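Local coordinates for protein dextranase (Pseudarthrobacter oxydans, PDB 6NZS) that hydrolyses internal alpha-1,6-glucosidic linkages of dextran, as a member of glycoside hydrolase family 49, at residues 34-45 with 94-104; 106-116 with 125-135. One frame throughout, in Å; residues are numbered along the deposited sequence.

Contact 1: residues 34-45 with 94-104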
# COMPACT_ATOMS: atom_id res chain seq x y z
N SER A 34 2.58 18.55 8.20
CA SER A 34 2.89 18.87 6.81
C SER A 34 3.32 20.33 6.65
O SER A 34 2.64 21.25 7.10
CB SER A 34 1.67 18.63 5.92
OG SER A 34 1.94 19.00 4.57
N SER A 35 4.46 20.52 5.98
CA SER A 35 4.92 21.85 5.63
C SER A 35 4.20 22.42 4.42
O SER A 35 4.35 23.62 4.13
CB SER A 35 6.41 21.81 5.28
OG SER A 35 7.16 21.36 6.39
N PHE A 36 3.41 21.62 3.72
CA PHE A 36 2.97 21.98 2.38
C PHE A 36 1.48 22.18 2.22
O PHE A 36 1.08 22.88 1.29
CB PHE A 36 3.49 20.94 1.37
CG PHE A 36 4.96 20.73 1.48
CD1 PHE A 36 5.82 21.68 0.98
CD2 PHE A 36 5.48 19.63 2.13
CE1 PHE A 36 7.19 21.54 1.09
CE2 PHE A 36 6.86 19.48 2.24
CZ PHE A 36 7.70 20.43 1.73
N TYR A 37 0.65 21.60 3.09
CA TYR A 37 -0.80 21.67 2.95
C TYR A 37 -1.46 21.93 4.29
O TYR A 37 -1.01 21.44 5.32
CB TYR A 37 -1.36 20.34 2.39
CG TYR A 37 -0.69 19.98 1.11
CD1 TYR A 37 -1.07 20.58 -0.08
CD2 TYR A 37 0.38 19.08 1.08
CE1 TYR A 37 -0.44 20.29 -1.27
CE2 TYR A 37 1.03 18.78 -0.11
CZ TYR A 37 0.61 19.40 -1.28
OH TYR A 37 1.23 19.14 -2.48
N ASP A 38 -2.54 22.71 4.25
CA ASP A 38 -3.46 22.85 5.37
C ASP A 38 -4.84 22.42 4.93
O ASP A 38 -5.24 22.66 3.78
CB ASP A 38 -3.54 24.31 5.86
CG ASP A 38 -2.26 24.76 6.55
OD1 ASP A 38 -1.75 24.00 7.39
OD2 ASP A 38 -1.78 25.88 6.25
N LEU A 39 -5.58 21.77 5.83
CA LEU A 39 -6.90 21.23 5.50
C LEU A 39 -7.93 21.64 6.55
O LEU A 39 -7.66 21.59 7.75
CB LEU A 39 -6.82 19.71 5.39
CG LEU A 39 -8.03 18.98 4.83
CD1 LEU A 39 -7.59 17.77 4.02
CD2 LEU A 39 -8.92 18.52 5.96
N GLN A 40 -9.12 22.04 6.08
CA GLN A 40 -10.27 22.27 6.94
C GLN A 40 -11.48 21.57 6.32
O GLN A 40 -11.53 21.36 5.11
CB GLN A 40 -10.58 23.76 7.11
CG GLN A 40 -9.56 24.52 7.94
CD GLN A 40 -9.87 26.00 8.03
OE1 GLN A 40 -10.72 26.51 7.30
NE2 GLN A 40 -9.19 26.70 8.93
N VAL A 41 -12.44 21.20 7.17
CA VAL A 41 -13.60 20.42 6.75
C VAL A 41 -14.86 21.04 7.35
O VAL A 41 -14.90 21.36 8.54
CB VAL A 41 -13.52 18.94 7.20
CG1 VAL A 41 -14.59 18.10 6.51
CG2 VAL A 41 -12.15 18.36 6.96
N ALA A 42 -15.90 21.14 6.53
CA ALA A 42 -17.20 21.61 6.99
C ALA A 42 -18.28 20.69 6.45
O ALA A 42 -18.17 20.18 5.33
CB ALA A 42 -17.48 23.02 6.45
N GLN A 43 -19.33 20.48 7.24
CA GLN A 43 -20.51 19.81 6.70
C GLN A 43 -21.04 20.61 5.52
O GLN A 43 -21.02 21.84 5.54
CB GLN A 43 -21.58 19.71 7.79
CG GLN A 43 -22.64 18.65 7.53
CD GLN A 43 -23.49 18.38 8.75
OE1 GLN A 43 -23.12 17.59 9.62
NE2 GLN A 43 -24.65 19.02 8.81
N GLU A 44 -21.48 19.90 4.48
CA GLU A 44 -21.75 20.60 3.22
C GLU A 44 -22.85 21.65 3.35
O GLU A 44 -22.83 22.66 2.63
CB GLU A 44 -22.05 19.61 2.10
CG GLU A 44 -23.31 18.82 2.31
CD GLU A 44 -24.56 19.48 1.77
OE1 GLU A 44 -25.65 18.89 1.93
OE2 GLU A 44 -24.45 20.59 1.18
N ASN A 45 -23.81 21.45 4.25
CA ASN A 45 -24.86 22.43 4.48
C ASN A 45 -24.53 23.42 5.59
O ASN A 45 -25.41 24.18 6.01
CB ASN A 45 -26.21 21.73 4.76
CG ASN A 45 -26.21 20.93 6.05
OD1 ASN A 45 -25.17 20.70 6.67
ND2 ASN A 45 -27.39 20.48 6.46
N LYS A 94 -21.66 12.64 6.82
CA LYS A 94 -22.52 13.39 5.92
C LYS A 94 -21.60 14.14 4.97
O LYS A 94 -20.45 14.43 5.33
CB LYS A 94 -23.37 14.36 6.75
CG LYS A 94 -24.40 15.20 6.00
CD LYS A 94 -25.36 15.85 7.03
CE LYS A 94 -26.24 16.91 6.39
NZ LYS A 94 -27.19 16.38 5.40
N ASP A 95 -22.09 14.42 3.76
CA ASP A 95 -21.28 15.11 2.75
C ASP A 95 -20.59 16.32 3.36
O ASP A 95 -21.18 17.07 4.15
CB ASP A 95 -22.18 15.63 1.62
CG ASP A 95 -22.77 14.53 0.76
OD1 ASP A 95 -22.72 13.34 1.13
OD2 ASP A 95 -23.32 14.87 -0.31
N VAL A 96 -19.32 16.53 2.97
CA VAL A 96 -18.52 17.63 3.49
C VAL A 96 -17.90 18.42 2.34
O VAL A 96 -17.71 17.92 1.23
CB VAL A 96 -17.39 17.17 4.44
CG1 VAL A 96 -17.97 16.60 5.74
CG2 VAL A 96 -16.48 16.16 3.74
N TRP A 97 -17.58 19.67 2.64
CA TRP A 97 -16.67 20.47 1.82
C TRP A 97 -15.32 20.50 2.51
O TRP A 97 -15.23 20.86 3.69
CB TRP A 97 -17.17 21.91 1.69
CG TRP A 97 -18.23 22.16 0.64
CD1 TRP A 97 -19.53 22.50 0.86
CD2 TRP A 97 -18.06 22.12 -0.79
NE1 TRP A 97 -20.18 22.67 -0.34
CE2 TRP A 97 -19.30 22.44 -1.37
CE3 TRP A 97 -16.97 21.84 -1.63
CZ2 TRP A 97 -19.49 22.49 -2.75
CZ3 TRP A 97 -17.16 21.90 -3.01
CH2 TRP A 97 -18.41 22.21 -3.55
N VAL A 98 -14.27 20.11 1.79
CA VAL A 98 -12.90 20.10 2.32
C VAL A 98 -12.12 21.21 1.62
O VAL A 98 -12.02 21.21 0.39
CB VAL A 98 -12.23 18.74 2.09
CG1 VAL A 98 -10.84 18.77 2.66
CG2 VAL A 98 -13.05 17.63 2.73
N ASP A 99 -11.59 22.15 2.40
CA ASP A 99 -10.70 23.18 1.86
C ASP A 99 -9.27 22.69 1.98
O ASP A 99 -8.83 22.31 3.07
CB ASP A 99 -10.81 24.48 2.68
CG ASP A 99 -12.19 25.10 2.61
OD1 ASP A 99 -12.67 25.35 1.50
OD2 ASP A 99 -12.77 25.35 3.68
N VAL A 100 -8.54 22.70 0.87
CA VAL A 100 -7.12 22.34 0.87
C VAL A 100 -6.34 23.54 0.38
O VAL A 100 -6.61 24.06 -0.71
CB VAL A 100 -6.81 21.11 -0.01
CG1 VAL A 100 -5.37 20.68 0.22
CG2 VAL A 100 -7.76 19.98 0.31
N SER A 101 -5.39 23.99 1.19
CA SER A 101 -4.57 25.16 0.89
C SER A 101 -3.12 24.75 0.74
O SER A 101 -2.60 23.98 1.56
CB SER A 101 -4.69 26.20 2.01
OG SER A 101 -6.01 26.69 2.09
N LEU A 102 -2.48 25.25 -0.30
CA LEU A 102 -1.06 25.03 -0.54
C LEU A 102 -0.28 26.11 0.22
O LEU A 102 -0.59 27.31 0.08
CB LEU A 102 -0.79 25.12 -2.04
CG LEU A 102 0.61 24.84 -2.58
CD1 LEU A 102 1.12 23.46 -2.15
CD2 LEU A 102 0.62 24.96 -4.09
N ARG A 103 0.71 25.70 1.01
CA ARG A 103 1.42 26.57 1.94
C ARG A 103 2.70 27.17 1.36
O ARG A 103 3.34 27.97 2.04
CB ARG A 103 1.81 25.79 3.20
CG ARG A 103 0.66 25.39 4.10
CD ARG A 103 1.15 24.70 5.38
NE ARG A 103 2.11 25.51 6.15
CZ ARG A 103 1.78 26.42 7.06
NH1 ARG A 103 0.50 26.69 7.32
NH2 ARG A 103 2.72 27.10 7.70
N THR A 104 3.09 26.79 0.15
CA THR A 104 4.43 27.06 -0.36
C THR A 104 4.61 28.47 -0.90
O THR A 104 5.75 28.87 -1.15
CB THR A 104 4.73 26.10 -1.50
OG1 THR A 104 3.72 26.29 -2.50
CG2 THR A 104 4.72 24.65 -1.02
O HOH W 1 5.16 25.89 6.12
O HOH W 2 -7.42 25.05 3.81
O HOH W 3 -27.58 18.64 3.89
O HOH W 4 -22.81 24.18 0.32
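Arg-103 and Asp-38 meet at one end of an antiparallel strand pair, their guanidinium and carboxylate planes turned 78° apart. NH1 donates to the syn lone pair of OD2 in a salt bridge of 2.6 Å, with OD2 in the guanidinium plane; a bend at chi3 (56°) swings the arginine's head back to it. Asp-38 OD1 has a second cation, Arg-33. Tyr-37, Leu-39, Val-41, Val-98, Val-100 and Leu-102 share the buried face; the other is mostly polar, with Ala-42 and Trp-97 among its residues. Leu-39 CG rests obliquely against Val-98 CG1 at 3.6 Å, branched aliphatics filling the middle of the buried face. Tyr-37 runs alongside Leu-102, CE1 3.6 Å from CD1, while its hydroxyl reaches Asn-184. At the far end, where the side chains of Gln-43 and Val-96 diverge, Gln-43 lies across Lys-94, NE2 3.6 Å from CE, and the same nitrogen bonds Asn-45 OD1 in the plane of both amides. A leucine in place of Gln-43 would probably leave Asn-45 OD1 without its donor and Asn-9 ND2 without its acceptor. Paired backbone bonds at Asp-38/Ser-101, Gln-40/Asp-99 and Ala-42/Trp-97 mark a regular antiparallel pairing within the family 49 N-terminal Ig-like domain.

Contact 2: residues 106-116 with 125-135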
# COMPACT_ATOMS: atom_id res chain seq x y z
N GLN A 106 3.25 29.07 -3.83
CA GLN A 106 2.84 28.85 -5.20
C GLN A 106 1.35 29.09 -5.34
O GLN A 106 0.58 28.96 -4.38
CB GLN A 106 3.15 27.41 -5.61
CG GLN A 106 4.63 27.07 -5.61
CD GLN A 106 4.88 25.58 -5.63
OE1 GLN A 106 4.39 24.87 -4.76
NE2 GLN A 106 5.62 25.11 -6.62
N THR A 107 0.93 29.45 -6.55
CA THR A 107 -0.47 29.76 -6.80
C THR A 107 -1.00 28.93 -7.95
O THR A 107 -0.25 28.34 -8.74
CB THR A 107 -0.68 31.25 -7.08
OG1 THR A 107 0.16 31.64 -8.17
CG2 THR A 107 -0.35 32.08 -5.84
N ILE A 108 -2.33 28.87 -8.03
CA ILE A 108 -3.03 28.17 -9.10
C ILE A 108 -4.03 29.14 -9.72
O ILE A 108 -4.48 30.09 -9.08
CB ILE A 108 -3.74 26.89 -8.63
CG1 ILE A 108 -4.61 27.17 -7.41
CG2 ILE A 108 -2.71 25.81 -8.32
CD1 ILE A 108 -5.45 25.98 -6.97
N THR A 109 -4.37 28.88 -10.98
CA THR A 109 -5.28 29.75 -11.70
C THR A 109 -6.71 29.24 -11.74
O THR A 109 -7.62 30.02 -12.04
CB THR A 109 -4.74 30.03 -13.11
OG1 THR A 109 -4.44 28.80 -13.77
CG2 THR A 109 -3.47 30.87 -13.04
N SER A 110 -6.95 27.98 -11.41
CA SER A 110 -8.30 27.43 -11.49
C SER A 110 -8.34 26.15 -10.68
O SER A 110 -7.30 25.56 -10.35
CB SER A 110 -8.69 27.13 -12.93
OG SER A 110 -7.96 26.02 -13.42
N ALA A 111 -9.56 25.69 -10.41
CA ALA A 111 -9.73 24.42 -9.72
C ALA A 111 -9.26 23.25 -10.57
O ALA A 111 -8.96 22.18 -10.03
CB ALA A 111 -11.20 24.23 -9.31
N ASP A 112 -9.17 23.44 -11.89
CA ASP A 112 -8.65 22.40 -12.77
C ASP A 112 -7.18 22.13 -12.51
O ASP A 112 -6.69 21.05 -12.87
CB ASP A 112 -8.84 22.79 -14.24
CG ASP A 112 -8.71 21.60 -15.17
OD1 ASP A 112 -9.42 20.60 -14.95
OD2 ASP A 112 -7.90 21.66 -16.11
N GLN A 113 -6.46 23.07 -11.90
CA GLN A 113 -5.07 22.84 -11.51
C GLN A 113 -4.95 22.08 -10.20
O GLN A 113 -3.83 21.91 -9.70
CB GLN A 113 -4.30 24.16 -11.47
CG GLN A 113 -4.04 24.73 -12.86
CD GLN A 113 -2.93 25.76 -12.87
OE1 GLN A 113 -2.72 26.47 -11.89
NE2 GLN A 113 -2.21 25.85 -13.99
N VAL A 114 -6.05 21.60 -9.64
CA VAL A 114 -6.01 20.63 -8.56
C VAL A 114 -6.71 19.39 -9.07
O VAL A 114 -7.94 19.39 -9.26
CB VAL A 114 -6.68 21.14 -7.28
CG1 VAL A 114 -6.61 20.06 -6.21
CG2 VAL A 114 -6.00 22.41 -6.80
N GLN A 115 -5.96 18.32 -9.29
CA GLN A 115 -6.52 17.06 -9.76
C GLN A 115 -6.69 16.09 -8.60
O GLN A 115 -5.85 16.02 -7.71
CB GLN A 115 -5.65 16.46 -10.86
CG GLN A 115 -5.74 17.28 -12.15
CD GLN A 115 -7.14 17.23 -12.75
OE1 GLN A 115 -7.72 16.16 -12.89
NE2 GLN A 115 -7.69 18.39 -13.11
N ILE A 116 -7.79 15.34 -8.64
CA ILE A 116 -8.07 14.28 -7.67
C ILE A 116 -7.73 12.95 -8.31
O ILE A 116 -8.14 12.69 -9.45
CB ILE A 116 -9.54 14.31 -7.23
CG1 ILE A 116 -9.86 15.62 -6.51
CG2 ILE A 116 -9.88 13.10 -6.34
CD1 ILE A 116 -11.33 15.92 -6.38
N LYS A 125 -15.33 20.56 -7.38
CA LYS A 125 -14.24 21.39 -6.89
C LYS A 125 -14.55 22.85 -7.18
O LYS A 125 -15.12 23.17 -8.23
CB LYS A 125 -12.91 21.06 -7.59
CG LYS A 125 -12.41 19.65 -7.39
CD LYS A 125 -11.15 19.40 -8.22
CE LYS A 125 -11.41 19.67 -9.70
NZ LYS A 125 -10.28 19.25 -10.58
N GLN A 126 -14.18 23.73 -6.25
CA GLN A 126 -14.37 25.17 -6.41
C GLN A 126 -13.08 25.88 -6.02
O GLN A 126 -12.47 25.56 -5.00
CB GLN A 126 -15.49 25.68 -5.50
CG GLN A 126 -16.84 25.01 -5.74
CD GLN A 126 -17.96 25.70 -4.99
OE1 GLN A 126 -17.72 26.60 -4.18
NE2 GLN A 126 -19.19 25.25 -5.23
N LEU A 127 -12.68 26.87 -6.81
CA LEU A 127 -11.49 27.65 -6.48
C LEU A 127 -11.90 28.80 -5.57
O LEU A 127 -12.61 29.72 -5.99
CB LEU A 127 -10.81 28.17 -7.75
CG LEU A 127 -9.51 28.89 -7.41
CD1 LEU A 127 -8.41 27.89 -7.16
CD2 LEU A 127 -9.12 29.85 -8.52
N VAL A 128 -11.47 28.74 -4.31
CA VAL A 128 -11.75 29.82 -3.37
C VAL A 128 -10.87 31.03 -3.68
O VAL A 128 -11.36 32.15 -3.89
CB VAL A 128 -11.55 29.34 -1.92
CG1 VAL A 128 -11.79 30.48 -0.94
CG2 VAL A 128 -12.46 28.14 -1.62
N ASP A 129 -9.56 30.81 -3.71
CA ASP A 129 -8.60 31.85 -4.06
C ASP A 129 -7.37 31.16 -4.64
O ASP A 129 -7.36 29.94 -4.83
CB ASP A 129 -8.30 32.77 -2.87
CG ASP A 129 -7.94 32.00 -1.62
OD1 ASP A 129 -7.10 31.07 -1.71
OD2 ASP A 129 -8.53 32.29 -0.55
N ALA A 130 -6.33 31.94 -4.92
CA ALA A 130 -5.21 31.44 -5.72
C ALA A 130 -4.36 30.37 -5.03
O ALA A 130 -3.46 29.83 -5.69
CB ALA A 130 -4.33 32.59 -6.19
N ASP A 131 -4.60 30.06 -3.76
CA ASP A 131 -3.91 28.92 -3.15
C ASP A 131 -4.84 27.92 -2.48
O ASP A 131 -4.35 27.01 -1.80
CB ASP A 131 -2.79 29.36 -2.20
CG ASP A 131 -3.27 30.25 -1.07
OD1 ASP A 131 -4.49 30.29 -0.78
OD2 ASP A 131 -2.40 30.90 -0.45
N THR A 132 -6.15 28.03 -2.67
CA THR A 132 -7.10 27.20 -1.92
C THR A 132 -8.22 26.68 -2.81
O THR A 132 -8.91 27.46 -3.47
CB THR A 132 -7.72 28.00 -0.77
OG1 THR A 132 -6.68 28.46 0.11
CG2 THR A 132 -8.71 27.14 0.00
N VAL A 133 -8.42 25.36 -2.79
CA VAL A 133 -9.52 24.71 -3.48
C VAL A 133 -10.45 24.11 -2.44
O VAL A 133 -10.02 23.71 -1.35
CB VAL A 133 -8.98 23.62 -4.44
CG1 VAL A 133 -8.29 22.48 -3.66
CG2 VAL A 133 -10.07 23.07 -5.34
N LYS A 134 -11.74 24.07 -2.77
CA LYS A 134 -12.76 23.42 -1.95
C LYS A 134 -13.25 22.20 -2.72
O LYS A 134 -13.61 22.30 -3.90
CB LYS A 134 -13.93 24.37 -1.68
CG LYS A 134 -14.76 24.06 -0.43
CD LYS A 134 -15.95 25.02 -0.27
CE LYS A 134 -15.47 26.43 0.01
NZ LYS A 134 -15.05 26.61 1.44
N ILE A 135 -13.25 21.04 -2.06
CA ILE A 135 -13.62 19.76 -2.67
C ILE A 135 -14.81 19.19 -1.92
O ILE A 135 -14.77 19.07 -0.68
CB ILE A 135 -12.45 18.76 -2.60
CG1 ILE A 135 -11.21 19.34 -3.28
CG2 ILE A 135 -12.83 17.42 -3.21
CD1 ILE A 135 -9.93 18.65 -2.85
O HOH W 5 -10.14 16.16 -10.49
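Val-114 and Val-133 meet end to end, CG2 3.9 Å from CG1, in the tightly packed part of a contact between the 106-116 segment and the 125-135 hairpin. Next to them Ile-116 and Ile-135 pass one another with their chains running in opposite senses, Ile-116 CD1 against Ile-135 CG2 at 3.8 Å. Branched aliphatics suit this layer, which Phe-123 and Phe-150 help to cover, because they fill it without needing hydrogen-bonding partners. Ala-111 turns its methyl toward the hairpin, where a small side chain can sit close to the CB atoms of Lys-125 and Leu-127. Ile-108 CD1 meets Leu-127 CD1 at 3.5 Å; Ile-108 CG1 stands between the backbone N and the carbonyl carbon (chi1 51°), which also brings it close to Ala-130 O.

The outer side is looser. Thr-107 and Ala-130 are exposed, and a single backbone bond, Ile-108 N to Ala-130 O (2.8 Å, 160°), ties the type I beta turn Asp-129 to Thr-132 to the other segment. At the opposite end Lys-125, bent at chi3 (-57°), lays its aliphatic chain along Ile-116 and carries NZ to Val-114 O at 2.7 Å. A weak bond runs from NZ to Ala-111 O, and a water joins NZ to Ile-116 N. Asp-112 OD1 remains 4.7 Å from Lys-125 NZ. The ammonium is thus held chiefly by main-chain carbonyls and water, which implies that Lys-125 pairs an apolar stem for the core with a charged end that fastens the 3-10 turn and the start of strand 114-117 to the hairpin.

In the fold
From the N terminus, strand 37-43 leads through strands 51-58 and 84-92 before strand 96-102 returns to pair with it, so contact 1 closes a loop with 48 residues between its segments. Contact 2 opens only afterwards and closes a much shorter one, eight residues separating its segments. The two therefore follow in series, neither enclosing nor crossing the other. Their centres are about 11 Å apart, and strand 96-102 bridges them: its other edge pairs antiparallel with strand 132-137, where Asp-99 OD1 forms a salt bridge with Lys-134 NZ and Trp-97 packs on Lys-134. Strand 114-117 pairs instead with 144-150, so contact 2 joins it to the 125-137 hairpin chiefly through side chains, all within the N-terminal Ig-like domain.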